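Local coordinates for interphotoreceptor retinoid-binding protein (Xenopus laevis, PDB 1J7X), which probably binds retinoids, and perhaps fatty acids, and carries them through the interphotoreceptor matrix between photoreceptors and the retinal pigment epithelium, at residues E82-D87 with V119-K124; T97-S102 with P127-T132; D114-V119 with E218-L223. One frame throughout, in Å; residues are numbered along the deposited sequence.

Interaction 1 (E82-D87 with V119-K124); sequences ENIPED and VSVIAK
Ile84 reaches from an irregular loop to the first turns of helix 119-137 and touches it with the end of its longer branch. Its CD1 lies 3.6 Å from Val121 CG1 and 3.7 Å from Val121 CG2, so one methyl is set against both methyls of the valine. The same methyl also approaches the helix backbone, with Ile84 CD1 3.7 Å from Val121 CA. The torsions account for this reach: CG1 of Ile84 stands opposite the carbonyl carbon (chi1 -57°) and the chain is then fully extended to CD1 (chi2 179°). The extended longer branch of isoleucine suits a loop whose backbone keeps its distance, the CA atoms of Ile84 and Val121 being 7.5 Å apart. The two side chains meet at a slant.

The loop precedes helix 88-98, and the helix it touches belongs to the region related to peptidase family S41, of the ClpP/crotonase clan. Helix 119-137 follows strand 108-112 of the mixed sheet, and the contact joins its N-terminal end to the approach to helix 88-98. Ile84 also packs on Leu91 of that helix, while Val121 meets Ile79 and Ala81 earlier in the same loop; the pair thus belongs to a small apolar layer between the loop and the two helices. Valine, compact and branched at CB, presents two methyls to this layer.

Lys124, nearly one turn further along, adds the aliphatic base of its side chain: its CB is 4.1 Å from Ile84 CD1. Bends at chi2 and chi4 then carry the chain off, and the ammonium nitrogen NZ ends away from the isoleucine. Lysine serves well at such an exposed margin, since its methylene root can border apolar groups while its charge stays outside them.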
ATOM      1  N   GLU A  82     -18.633  -2.589 -13.458  1.00 60.08           N
ATOM      2  CA  GLU A  82     -19.694  -3.322 -14.159  1.00 60.86           C
ATOM      3  C   GLU A  82     -20.899  -3.609 -13.264  1.00 60.48           C
ATOM      4  O   GLU A  82     -21.888  -4.227 -13.725  1.00 62.54           O
ATOM      5  CB  GLU A  82     -19.146  -4.623 -14.739  1.00 61.55           C
ATOM      6  CG  GLU A  82     -18.273  -5.416 -13.794  1.00 64.66           C
ATOM      7  CD  GLU A  82     -17.584  -6.570 -14.496  1.00 69.13           C
ATOM      8  OE1 GLU A  82     -18.325  -7.475 -15.005  1.00 70.96           O
ATOM      9  OE2 GLU A  82     -16.313  -6.558 -14.551  1.00 70.32           O
ATOM     10  N   ASN A  83     -20.831  -3.186 -11.997  1.00 58.26           N
ATOM     11  CA  ASN A  83     -21.918  -3.428 -11.068  1.00 56.54           C
ATOM     12  C   ASN A  83     -22.412  -2.161 -10.380  1.00 55.21           C
ATOM     13  O   ASN A  83     -23.080  -2.258  -9.353  1.00 53.21           O
ATOM     14  CB  ASN A  83     -21.469  -4.416 -10.016  1.00 57.10           C
ATOM     15  CG  ASN A  83     -21.038  -5.742 -10.626  1.00 60.33           C
ATOM     16  OD1 ASN A  83     -20.063  -5.817 -11.367  1.00 66.83           O
ATOM     17  ND2 ASN A  83     -21.778  -6.781 -10.330  1.00 64.92           N
ATOM     18  N   ILE A  84     -22.059  -1.004 -10.943  1.00 53.92           N
ATOM     19  CA  ILE A  84     -22.455   0.287 -10.421  1.00 53.20           C
ATOM     20  C   ILE A  84     -23.835   0.649 -10.970  1.00 51.81           C
ATOM     21  O   ILE A  84     -24.013   0.564 -12.158  1.00 49.95           O
ATOM     22  CB  ILE A  84     -21.471   1.370 -10.875  1.00 54.47           C
ATOM     23  CG1 ILE A  84     -20.064   1.011 -10.426  1.00 57.73           C
ATOM     24  CG2 ILE A  84     -21.842   2.715 -10.254  1.00 54.84           C
ATOM     25  CD1 ILE A  84     -19.021   2.024 -10.858  1.00 61.85           C
ATOM     26  N   PRO A  85     -24.788   1.007 -10.104  1.00 49.91           N
ATOM     27  CA  PRO A  85     -26.145   1.425 -10.506  1.00 49.96           C
ATOM     28  C   PRO A  85     -26.162   2.666 -11.385  1.00 49.60           C
ATOM     29  O   PRO A  85     -25.225   3.457 -11.305  1.00 47.28           O
ATOM     30  CB  PRO A  85     -26.817   1.737  -9.161  1.00 50.31           C
ATOM     31  CG  PRO A  85     -26.086   0.891  -8.198  1.00 50.86           C
ATOM     32  CD  PRO A  85     -24.647   1.005  -8.639  1.00 50.56           C
ATOM     33  N   GLU A  86     -27.227   2.839 -12.173  1.00 50.52           N
ATOM     34  CA  GLU A  86     -27.350   3.956 -13.090  1.00 51.24           C
ATOM     35  C   GLU A  86     -28.180   5.052 -12.435  1.00 50.48           C
ATOM     36  O   GLU A  86     -27.969   6.244 -12.642  1.00 50.48           O
ATOM     37  CB  GLU A  86     -28.046   3.480 -14.378  1.00 52.23           C
ATOM     38  CG  GLU A  86     -27.272   2.477 -15.227  1.00 56.85           C
ATOM     39  CD  GLU A  86     -26.042   3.086 -15.859  1.00 62.31           C
ATOM     40  OE1 GLU A  86     -25.163   3.450 -15.049  1.00 66.70           O
ATOM     41  OE2 GLU A  86     -25.954   3.203 -17.137  1.00 63.26           O
ATOM     42  N   ASP A  87     -29.155   4.641 -11.656  1.00 49.16           N
ATOM     43  CA  ASP A  87     -30.039   5.591 -11.047  1.00 48.58           C
ATOM     44  C   ASP A  87     -29.311   6.458 -10.008  1.00 47.34           C
ATOM     45  O   ASP A  87     -28.614   5.962  -9.118  1.00 45.01           O
ATOM     46  CB  ASP A  87     -31.183   4.832 -10.403  1.00 49.73           C
ATOM     47  CG  ASP A  87     -32.153   5.734  -9.670  1.00 52.83           C
ATOM     48  OD1 ASP A  87     -31.819   6.126  -8.502  1.00 54.64           O
ATOM     49  OD2 ASP A  87     -33.276   6.070 -10.171  1.00 56.67           O
ATOM     50  N   VAL A 119     -10.239   3.424 -10.002  1.00 20.00           N
ATOM     51  CA  VAL A 119     -10.539   4.790 -10.369  1.00 18.80           C
ATOM     52  C   VAL A 119     -11.784   4.877 -11.325  1.00 21.93           C
ATOM     53  O   VAL A 119     -12.448   5.911 -11.388  1.00 18.06           O
ATOM     54  CB  VAL A 119      -9.290   5.539 -10.883  1.00 20.90           C
ATOM     55  CG1 VAL A 119      -8.894   5.046 -12.250  1.00 17.79           C
ATOM     56  CG2 VAL A 119      -9.509   7.056 -10.839  1.00 25.78           C
ATOM     57  N   SER A 120     -12.052   3.778 -12.067  1.00 19.95           N
ATOM     58  CA  SER A 120     -13.195   3.828 -12.997  1.00 23.92           C
ATOM     59  C   SER A 120     -14.515   3.910 -12.229  1.00 23.40           C
ATOM     60  O   SER A 120     -15.478   4.490 -12.722  1.00 23.01           O
ATOM     61  CB  SER A 120     -13.130   2.695 -13.980  1.00 22.81           C
ATOM     62  OG  SER A 120     -13.210   1.421 -13.356  1.00 28.31           O
ATOM     63  N   VAL A 121     -14.537   3.322 -11.031  1.00 21.57           N
ATOM     64  CA  VAL A 121     -15.650   3.329 -10.156  1.00 20.57           C
ATOM     65  C   VAL A 121     -15.782   4.655  -9.488  1.00 21.56           C
ATOM     66  O   VAL A 121     -16.875   5.268  -9.451  1.00 19.83           O
ATOM     67  CB  VAL A 121     -15.578   2.199  -9.183  1.00 23.44           C
ATOM     68  CG1 VAL A 121     -16.722   2.332  -8.150  1.00 23.54           C
ATOM     69  CG2 VAL A 121     -15.612   0.808  -9.954  1.00 24.11           C
ATOM     70  N   ILE A 122     -14.664   5.182  -8.965  1.00 20.95           N
ATOM     71  CA  ILE A 122     -14.680   6.439  -8.312  1.00 22.43           C
ATOM     72  C   ILE A 122     -15.149   7.524  -9.223  1.00 22.74           C
ATOM     73  O   ILE A 122     -15.825   8.450  -8.782  1.00 22.15           O
ATOM     74  CB  ILE A 122     -13.332   6.886  -7.676  1.00 21.26           C
ATOM     75  CG1 ILE A 122     -12.874   5.875  -6.635  1.00 24.20           C
ATOM     76  CG2 ILE A 122     -13.395   8.302  -7.061  1.00 24.42           C
ATOM     77  CD1 ILE A 122     -13.847   5.775  -5.431  1.00 27.20           C
ATOM     78  N   ALA A 123     -14.836   7.384 -10.512  1.00 22.84           N
ATOM     79  CA  ALA A 123     -15.283   8.381 -11.499  1.00 23.71           C
ATOM     80  C   ALA A 123     -16.805   8.518 -11.477  1.00 22.30           C
ATOM     81  O   ALA A 123     -17.369   9.628 -11.253  1.00 21.90           O
ATOM     82  CB  ALA A 123     -14.830   7.943 -12.876  1.00 21.60           C
ATOM     83  N   LYS A 124     -17.489   7.400 -11.596  1.00 21.92           N
ATOM     84  CA  LYS A 124     -18.986   7.403 -11.538  1.00 21.60           C
ATOM     85  C   LYS A 124     -19.589   7.798 -10.170  1.00 20.65           C
ATOM     86  O   LYS A 124     -20.641   8.469 -10.116  1.00 20.40           O
ATOM     87  CB  LYS A 124     -19.452   6.015 -11.886  1.00 24.03           C
ATOM     88  CG  LYS A 124     -19.099   5.628 -13.367  1.00 30.25           C
ATOM     89  CD  LYS A 124     -19.705   6.646 -14.399  1.00 33.20           C
ATOM     90  CE  LYS A 124     -19.342   6.377 -15.906  1.00 40.85           C
ATOM     91  NZ  LYS A 124     -17.790   6.658 -16.309  1.00 35.39           N
TER

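Interaction 2 (T97-S102 with P127-T132); sequences TVFKVS and PFIVNT
Phe99 and Thr132 bring together the junction of helix 88-98 with strand 100-104 and the middle of helix 119-137. Strands 100-104 and 108-112, paired antiparallel, and the helix 119-137 that follows them form a beta-beta-alpha unit, the element repeated in the beta-beta-alpha spiral of the ClpP/crotonase clan. Here the helix packs back on the first strand of its own unit, which is the outermost strand at one end of the mixed sheet.

The Phe99 side chain points at the helix, its CG opposite the carbonyl carbon (chi1 -55°), which brings the far end of the ring to Ile129. There CE2 and CZ of Phe99 are each 3.9 Å from Ile129 CD1, and the two side chains cross at a slant. The CB of Ile129 does not aim at segment 97-102, but its extended branch (chi2 173°) brings CD1 to the ring. Branching at CB limits the rotamers isoleucine can adopt in a helix, so CG1 and CD1 are held out toward Phe99 CE2 and CZ. Within segment 97-102, Val98 CG1 lies over one face of Phe99, toward the rim of the ring. Phe113 also meets the ring, and Val133 extends the apolar surface.

Three residues on from Ile129, nearly one helical turn, Thr132 divides its two branches. Its methyl CG2 turns to Phe99, 4.0 Å from CB and 3.6 Å from the backbone O of that residue. Its hydroxyl is hydrogen-bonded to Asn96 OD1 of helix 88-98. Threonine therefore offers an apolar group to Phe99 and a polar one to the neighbouring helix. On the strand, Val101 faces the helix backbone, with its CG2 3.2 Å from Thr132 O.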
ATOM      1  N   THR A  97     -23.417   4.568   2.073  1.00 20.47           N
ATOM      2  CA  THR A  97     -23.059   3.402   2.885  1.00 22.13           C
ATOM      3  C   THR A  97     -21.572   3.004   2.762  1.00 19.41           C
ATOM      4  O   THR A  97     -21.044   2.335   3.614  1.00 20.77           O
ATOM      5  CB  THR A  97     -23.897   2.170   2.557  1.00 24.59           C
ATOM      6  OG1 THR A  97     -23.838   1.879   1.211  1.00 28.48           O
ATOM      7  CG2 THR A  97     -25.364   2.348   2.797  1.00 26.83           C
ATOM      8  N   VAL A  98     -20.911   3.412   1.688  1.00 19.17           N
ATOM      9  CA  VAL A  98     -19.491   3.159   1.495  1.00 19.72           C
ATOM     10  C   VAL A  98     -18.671   4.062   2.381  1.00 19.93           C
ATOM     11  O   VAL A  98     -17.630   3.655   2.930  1.00 20.49           O
ATOM     12  CB  VAL A  98     -19.034   3.353   0.042  1.00 19.31           C
ATOM     13  CG1 VAL A  98     -17.514   3.388  -0.061  1.00 18.20           C
ATOM     14  CG2 VAL A  98     -19.630   2.332  -0.836  1.00 21.13           C
ATOM     15  N   PHE A  99     -19.087   5.300   2.518  1.00 20.14           N
ATOM     16  CA  PHE A  99     -18.346   6.316   3.337  1.00 21.06           C
ATOM     17  C   PHE A  99     -19.129   6.750   4.530  1.00 25.43           C
ATOM     18  O   PHE A  99     -20.213   7.303   4.347  1.00 29.89           O
ATOM     19  CB  PHE A  99     -18.005   7.528   2.518  1.00 19.62           C
ATOM     20  CG  PHE A  99     -17.240   7.261   1.258  1.00 20.34           C
ATOM     21  CD1 PHE A  99     -15.831   7.198   1.289  1.00 19.01           C
ATOM     22  CD2 PHE A  99     -17.831   6.995   0.069  1.00 19.98           C
ATOM     23  CE1 PHE A  99     -15.191   6.921   0.184  1.00 20.95           C
ATOM     24  CE2 PHE A  99     -17.180   6.767  -1.049  1.00 22.21           C
ATOM     25  CZ  PHE A  99     -15.801   6.783  -1.024  1.00 24.74           C
ATOM     26  N   LYS A 100     -18.625   6.537   5.746  1.00 22.69           N
ATOM     27  CA  LYS A 100     -19.232   6.974   6.996  1.00 21.93           C
ATOM     28  C   LYS A 100     -18.551   8.252   7.435  1.00 20.15           C
ATOM     29  O   LYS A 100     -17.319   8.268   7.666  1.00 17.63           O
ATOM     30  CB  LYS A 100     -19.078   5.896   8.047  1.00 24.19           C
ATOM     31  CG  LYS A 100     -19.468   6.304   9.485  1.00 29.86           C
ATOM     32  CD  LYS A 100     -19.108   5.177  10.487  1.00 38.51           C
ATOM     33  CE  LYS A 100     -19.697   5.381  11.836  1.00 44.22           C
ATOM     34  NZ  LYS A 100     -19.235   6.585  12.535  1.00 49.62           N
ATOM     35  N   VAL A 101     -19.327   9.324   7.522  1.00 17.14           N
ATOM     36  CA  VAL A 101     -18.811  10.589   7.887  1.00 18.67           C
ATOM     37  C   VAL A 101     -19.548  11.131   9.127  1.00 20.98           C
ATOM     38  O   VAL A 101     -20.822  11.149   9.069  1.00 20.31           O
ATOM     39  CB  VAL A 101     -18.991  11.582   6.763  1.00 20.03           C
ATOM     40  CG1 VAL A 101     -18.386  12.911   7.082  1.00 22.57           C
ATOM     41  CG2 VAL A 101     -18.397  10.995   5.491  1.00 23.33           C
ATOM     42  N   SER A 102     -18.774  11.553  10.139  1.00 20.95           N
ATOM     43  CA  SER A 102     -19.328  12.120  11.419  1.00 23.19           C
ATOM     44  C   SER A 102     -18.602  13.382  11.719  1.00 26.51           C
ATOM     45  O   SER A 102     -17.406  13.573  11.362  1.00 24.57           O
ATOM     46  CB  SER A 102     -19.125  11.152  12.643  1.00 21.44           C
ATOM     47  OG  SER A 102     -19.566   9.834  12.374  1.00 34.59           O
ATOM     48  N   PRO A 127     -19.536  12.536  -8.107  1.00 18.84           N
ATOM     49  CA  PRO A 127     -20.538  13.571  -7.858  1.00 21.11           C
ATOM     50  C   PRO A 127     -21.273  13.372  -6.523  1.00 20.83           C
ATOM     51  O   PRO A 127     -21.615  14.287  -5.891  1.00 20.98           O
ATOM     52  CB  PRO A 127     -21.497  13.430  -9.081  1.00 22.00           C
ATOM     53  CG  PRO A 127     -20.614  12.904 -10.111  1.00 21.32           C
ATOM     54  CD  PRO A 127     -19.783  11.910  -9.406  1.00 21.09           C
ATOM     55  N   PHE A 128     -21.427  12.160  -6.130  1.00 18.90           N
ATOM     56  CA  PHE A 128     -22.168  11.797  -4.899  1.00 19.12           C
ATOM     57  C   PHE A 128     -21.232  11.879  -3.713  1.00 18.03           C
ATOM     58  O   PHE A 128     -21.728  12.173  -2.584  1.00 19.13           O
ATOM     59  CB  PHE A 128     -22.758  10.395  -5.084  1.00 19.48           C
ATOM     60  CG  PHE A 128     -23.620  10.318  -6.388  1.00 19.99           C
ATOM     61  CD1 PHE A 128     -24.863  10.895  -6.424  1.00 27.94           C
ATOM     62  CD2 PHE A 128     -23.125   9.772  -7.511  1.00 25.19           C
ATOM     63  CE1 PHE A 128     -25.681  10.863  -7.624  1.00 30.86           C
ATOM     64  CE2 PHE A 128     -23.880   9.753  -8.743  1.00 26.82           C
ATOM     65  CZ  PHE A 128     -25.155  10.302  -8.773  1.00 28.20           C
ATOM     66  N   ILE A 129     -19.940  11.583  -3.946  1.00 16.46           N
ATOM     67  CA  ILE A 129     -18.961  11.661  -2.877  1.00 18.44           C
ATOM     68  C   ILE A 129     -18.828  13.112  -2.419  1.00 18.94           C
ATOM     69  O   ILE A 129     -18.584  13.451  -1.200  1.00 20.03           O
ATOM     70  CB  ILE A 129     -17.598  11.085  -3.284  1.00 17.02           C
ATOM     71  CG1 ILE A 129     -17.818   9.664  -3.551  1.00 17.41           C
ATOM     72  CG2 ILE A 129     -16.637  11.294  -2.106  1.00 17.34           C
ATOM     73  CD1 ILE A 129     -16.554   9.026  -4.134  1.00 21.14           C
ATOM     74  N   VAL A 130     -19.095  14.004  -3.346  1.00 17.56           N
ATOM     75  CA  VAL A 130     -19.109  15.410  -2.953  1.00 21.38           C
ATOM     76  C   VAL A 130     -20.057  15.700  -1.793  1.00 20.96           C
ATOM     77  O   VAL A 130     -19.731  16.479  -0.853  1.00 20.82           O
ATOM     78  CB  VAL A 130     -19.497  16.323  -4.131  1.00 22.13           C
ATOM     79  CG1 VAL A 130     -19.749  17.729  -3.653  1.00 22.64           C
ATOM     80  CG2 VAL A 130     -18.430  16.307  -5.234  1.00 25.78           C
ATOM     81  N   ASN A 131     -21.263  15.122  -1.880  1.00 21.51           N
ATOM     82  CA  ASN A 131     -22.296  15.348  -0.896  1.00 19.73           C
ATOM     83  C   ASN A 131     -22.007  14.559   0.394  1.00 21.81           C
ATOM     84  O   ASN A 131     -22.235  15.032   1.481  1.00 19.52           O
ATOM     85  CB  ASN A 131     -23.654  14.853  -1.449  1.00 22.36           C
ATOM     86  CG  ASN A 131     -24.123  15.679  -2.612  1.00 21.82           C
ATOM     87  OD1 ASN A 131     -23.906  16.894  -2.609  1.00 21.65           O
ATOM     88  ND2 ASN A 131     -24.778  15.037  -3.608  1.00 23.77           N
ATOM     89  N   THR A 132     -21.506  13.323   0.270  1.00 20.41           N
ATOM     90  CA  THR A 132     -21.292  12.503   1.480  1.00 20.44           C
ATOM     91  C   THR A 132     -20.031  12.888   2.263  1.00 19.23           C
ATOM     92  O   THR A 132     -20.009  12.892   3.498  1.00 18.99           O
ATOM     93  CB  THR A 132     -21.255  11.094   1.048  1.00 20.70           C
ATOM     94  OG1 THR A 132     -22.491  10.779   0.385  1.00 22.99           O
ATOM     95  CG2 THR A 132     -21.158  10.038   2.210  1.00 20.48           C
TER

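Interaction 3 (D114-V119 with E218-L223); sequences DQFADV and EEFAYL
Phe220 meets Phe116 in the buried interior, where the loop between strand 108-112 and helix 119-137 comes up against helix 216-226 within the region related to peptidase family S41. Helix 216-226 enters the segment with Glu218, which points away from loop 114-119. Thr237 OG1 and the backbone N atoms of Gly239 and Asn240 hydrogen-bond its carboxylate, and these bonds satisfy a buried charged group. Glu219 is buried as well.

Phe220 then faces the loop. Its CB is 3.7 Å from Phe116 CZ, the far atom of the other ring, and its CG is 4.0 Å from the same CZ atom. Its own ring stands off to one side, since CG lies opposite the backbone N (chi1 179°); the two side chains cross at about a right angle. The rings are oblique to one another, centroids 5.9 Å apart and planes inclined at 43°. Two phenylalanines suit this spot because large, flat apolar groups bridge the distance of 9.6 Å between the CA atoms of Phe116 and Phe220.

Ala221, Tyr222 and Leu223 continue the helix, and the ring of Tyr222 stacks on Trp271. Helix 216-226 packs against both strand 254-265, where the side chains of Glu219 and Leu223 touch Phe263, and helix 158-163, whose Leu161 meets both Phe116 and Phe220.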
ATOM      1  N   ASP A 114     -13.918   1.361   3.968  1.00 13.70           N
ATOM      2  CA  ASP A 114     -13.242   0.118   4.169  1.00 17.82           C
ATOM      3  C   ASP A 114     -12.698  -0.633   2.897  1.00 16.99           C
ATOM      4  O   ASP A 114     -12.321  -1.820   2.985  1.00 16.52           O
ATOM      5  CB  ASP A 114     -14.129  -0.823   4.886  1.00 18.57           C
ATOM      6  CG  ASP A 114     -14.566  -0.353   6.227  1.00 18.47           C
ATOM      7  OD1 ASP A 114     -14.052   0.608   6.779  1.00 17.99           O
ATOM      8  OD2 ASP A 114     -15.527  -0.947   6.796  1.00 20.17           O
ATOM      9  N   GLN A 115     -12.744   0.065   1.764  1.00 17.74           N
ATOM     10  CA  GLN A 115     -12.178  -0.456   0.551  1.00 15.89           C
ATOM     11  C   GLN A 115     -11.732   0.710  -0.326  1.00 17.11           C
ATOM     12  O   GLN A 115     -12.150   1.792  -0.066  1.00 16.52           O
ATOM     13  CB  GLN A 115     -13.219  -1.324  -0.144  1.00 19.82           C
ATOM     14  CG  GLN A 115     -14.391  -0.636  -0.615  1.00 25.34           C
ATOM     15  CD  GLN A 115     -15.291  -1.541  -1.406  1.00 33.06           C
ATOM     16  OE1 GLN A 115     -16.116  -2.303  -0.792  1.00 37.32           O
ATOM     17  NE2 GLN A 115     -15.266  -1.377  -2.733  1.00 30.54           N
ATOM     18  N   PHE A 116     -10.920   0.447  -1.337  1.00 16.49           N
ATOM     19  CA  PHE A 116     -10.474   1.420  -2.338  1.00 16.47           C
ATOM     20  C   PHE A 116     -10.973   0.779  -3.668  1.00 22.42           C
ATOM     21  O   PHE A 116     -10.503  -0.218  -4.098  1.00 24.91           O
ATOM     22  CB  PHE A 116      -8.966   1.571  -2.330  1.00 16.80           C
ATOM     23  CG  PHE A 116      -8.490   2.609  -1.377  1.00 13.61           C
ATOM     24  CD1 PHE A 116      -8.372   2.312  -0.055  1.00 13.05           C
ATOM     25  CD2 PHE A 116      -8.107   3.867  -1.846  1.00 17.20           C
ATOM     26  CE1 PHE A 116      -7.995   3.302   0.795  1.00 16.73           C
ATOM     27  CE2 PHE A 116      -7.666   4.836  -0.995  1.00 17.47           C
ATOM     28  CZ  PHE A 116      -7.601   4.548   0.320  1.00 16.26           C
ATOM     29  N   ALA A 117     -11.914   1.385  -4.299  1.00 20.25           N
ATOM     30  CA  ALA A 117     -12.356   0.910  -5.605  1.00 21.48           C
ATOM     31  C   ALA A 117     -11.459   1.488  -6.718  1.00 21.73           C
ATOM     32  O   ALA A 117     -10.756   2.450  -6.495  1.00 18.53           O
ATOM     33  CB  ALA A 117     -13.741   1.372  -5.805  1.00 21.14           C
ATOM     34  N   ASP A 118     -11.520   0.862  -7.871  1.00 20.71           N
ATOM     35  CA  ASP A 118     -10.756   1.266  -9.015  1.00 21.85           C
ATOM     36  C   ASP A 118     -11.178   2.716  -9.406  1.00 19.37           C
ATOM     37  O   ASP A 118     -12.322   3.133  -9.158  1.00 18.24           O
ATOM     38  CB  ASP A 118     -11.026   0.336 -10.210  1.00 23.31           C
ATOM     39  CG  ASP A 118     -10.172   0.684 -11.395  1.00 28.22           C
ATOM     40  OD1 ASP A 118      -8.964   0.362 -11.376  1.00 35.17           O
ATOM     41  OD2 ASP A 118     -10.657   1.392 -12.308  1.00 31.72           O
ATOM     42  N   VAL A 119     -10.239   3.424 -10.002  1.00 20.00           N
ATOM     43  CA  VAL A 119     -10.539   4.790 -10.369  1.00 18.80           C
ATOM     44  C   VAL A 119     -11.784   4.877 -11.325  1.00 21.93           C
ATOM     45  O   VAL A 119     -12.448   5.911 -11.388  1.00 18.06           O
ATOM     46  CB  VAL A 119      -9.290   5.539 -10.883  1.00 20.90           C
ATOM     47  CG1 VAL A 119      -8.894   5.046 -12.250  1.00 17.79           C
ATOM     48  CG2 VAL A 119      -9.509   7.056 -10.839  1.00 25.78           C
ATOM     49  N   GLU A 218      -2.807   0.840   2.520  1.00 14.68           N
ATOM     50  CA  GLU A 218      -1.435   1.018   3.025  1.00 12.64           C
ATOM     51  C   GLU A 218      -0.658   2.090   2.222  1.00 13.76           C
ATOM     52  O   GLU A 218      -0.023   2.925   2.764  1.00 15.16           O
ATOM     53  CB  GLU A 218      -0.703  -0.342   2.970  1.00 15.24           C
ATOM     54  CG  GLU A 218      -1.302  -1.428   3.852  1.00 12.20           C
ATOM     55  CD  GLU A 218      -0.463  -2.739   3.840  1.00 16.38           C
ATOM     56  OE1 GLU A 218       0.658  -2.771   4.544  1.00 19.29           O
ATOM     57  OE2 GLU A 218      -0.824  -3.689   3.113  1.00 21.08           O
ATOM     58  N   GLU A 219      -0.879   2.034   0.901  1.00 15.33           N
ATOM     59  CA  GLU A 219      -0.255   3.005   0.003  1.00 16.50           C
ATOM     60  C   GLU A 219      -0.688   4.358   0.311  1.00 15.75           C
ATOM     61  O   GLU A 219       0.124   5.280   0.422  1.00 16.76           O
ATOM     62  CB  GLU A 219      -0.493   2.683  -1.445  1.00 18.83           C
ATOM     63  CG  GLU A 219       0.383   1.559  -1.954  1.00 28.30           C
ATOM     64  CD  GLU A 219       0.206   1.262  -3.486  1.00 32.14           C
ATOM     65  OE1 GLU A 219      -0.106   2.211  -4.233  1.00 34.20           O
ATOM     66  OE2 GLU A 219       0.418   0.044  -3.864  1.00 31.68           O
ATOM     67  N   PHE A 220      -1.996   4.504   0.547  1.00 16.10           N
ATOM     68  CA  PHE A 220      -2.587   5.847   0.930  1.00 14.78           C
ATOM     69  C   PHE A 220      -2.016   6.350   2.203  1.00 14.40           C
ATOM     70  O   PHE A 220      -1.559   7.546   2.309  1.00 16.33           O
ATOM     71  CB  PHE A 220      -4.136   5.803   0.978  1.00 16.29           C
ATOM     72  CG  PHE A 220      -4.741   7.080   1.358  1.00 13.53           C
ATOM     73  CD1 PHE A 220      -4.981   8.035   0.456  1.00 23.03           C
ATOM     74  CD2 PHE A 220      -5.134   7.324   2.688  1.00 13.44           C
ATOM     75  CE1 PHE A 220      -5.447   9.319   0.907  1.00 20.55           C
ATOM     76  CE2 PHE A 220      -5.679   8.472   3.047  1.00 18.19           C
ATOM     77  CZ  PHE A 220      -5.841   9.472   2.176  1.00 19.65           C
ATOM     78  N   ALA A 221      -2.009   5.471   3.220  1.00 12.77           N
ATOM     79  CA  ALA A 221      -1.469   5.843   4.545  1.00 15.85           C
ATOM     80  C   ALA A 221       0.061   6.208   4.441  1.00 15.63           C
ATOM     81  O   ALA A 221       0.579   7.207   5.003  1.00 16.51           O
ATOM     82  CB  ALA A 221      -1.633   4.732   5.599  1.00 17.49           C
ATOM     83  N   TYR A 222       0.736   5.314   3.756  1.00 18.49           N
ATOM     84  CA  TYR A 222       2.221   5.525   3.560  1.00 17.07           C
ATOM     85  C   TYR A 222       2.526   6.891   2.909  1.00 17.36           C
ATOM     86  O   TYR A 222       3.352   7.688   3.398  1.00 16.67           O
ATOM     87  CB  TYR A 222       2.822   4.386   2.753  1.00 15.95           C
ATOM     88  CG  TYR A 222       4.304   4.529   2.596  1.00 17.77           C
ATOM     89  CD1 TYR A 222       5.184   4.165   3.601  1.00 24.64           C
ATOM     90  CD2 TYR A 222       4.799   5.142   1.455  1.00 18.11           C
ATOM     91  CE1 TYR A 222       6.614   4.390   3.420  1.00 22.38           C
ATOM     92  CE2 TYR A 222       6.198   5.406   1.309  1.00 25.54           C
ATOM     93  CZ  TYR A 222       7.075   4.978   2.297  1.00 22.05           C
ATOM     94  OH  TYR A 222       8.423   5.207   2.168  1.00 26.32           O
ATOM     95  N   LEU A 223       1.776   7.138   1.833  1.00 16.80           N
ATOM     96  CA  LEU A 223       1.929   8.392   1.084  1.00 18.35           C
ATOM     97  C   LEU A 223       1.554   9.620   1.853  1.00 18.73           C
ATOM     98  O   LEU A 223       2.303  10.664   1.868  1.00 18.58           O
ATOM     99  CB  LEU A 223       1.190   8.297  -0.255  1.00 18.16           C
ATOM    100  CG  LEU A 223       1.882   7.347  -1.189  1.00 20.03           C
ATOM    101  CD1 LEU A 223       0.982   7.205  -2.384  1.00 19.01           C
ATOM    102  CD2 LEU A 223       3.321   7.873  -1.665  1.00 18.89           C
TER

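In the fold
Interaction 3 is the core contact: both touching residues are buried, and its centre lies about 7 Å from the centre of the chain, against about 23 Å for interactions 1 and 2, which are partly buried. Those two share helix 119-137, interaction 1 at its N-terminal end and interaction 2 further along; segment 82-87 leads into helix 88-98 and segment 97-102 begins at its end. Interactions 1 and 3 share Val119, where the loop becomes the helix. The chemistry follows the place: aromatic against aromatic in the interior, aliphatic side chains with a lysine at the margin in interaction 1, and a mixture of ring, aliphatic and threonine groups in interaction 2.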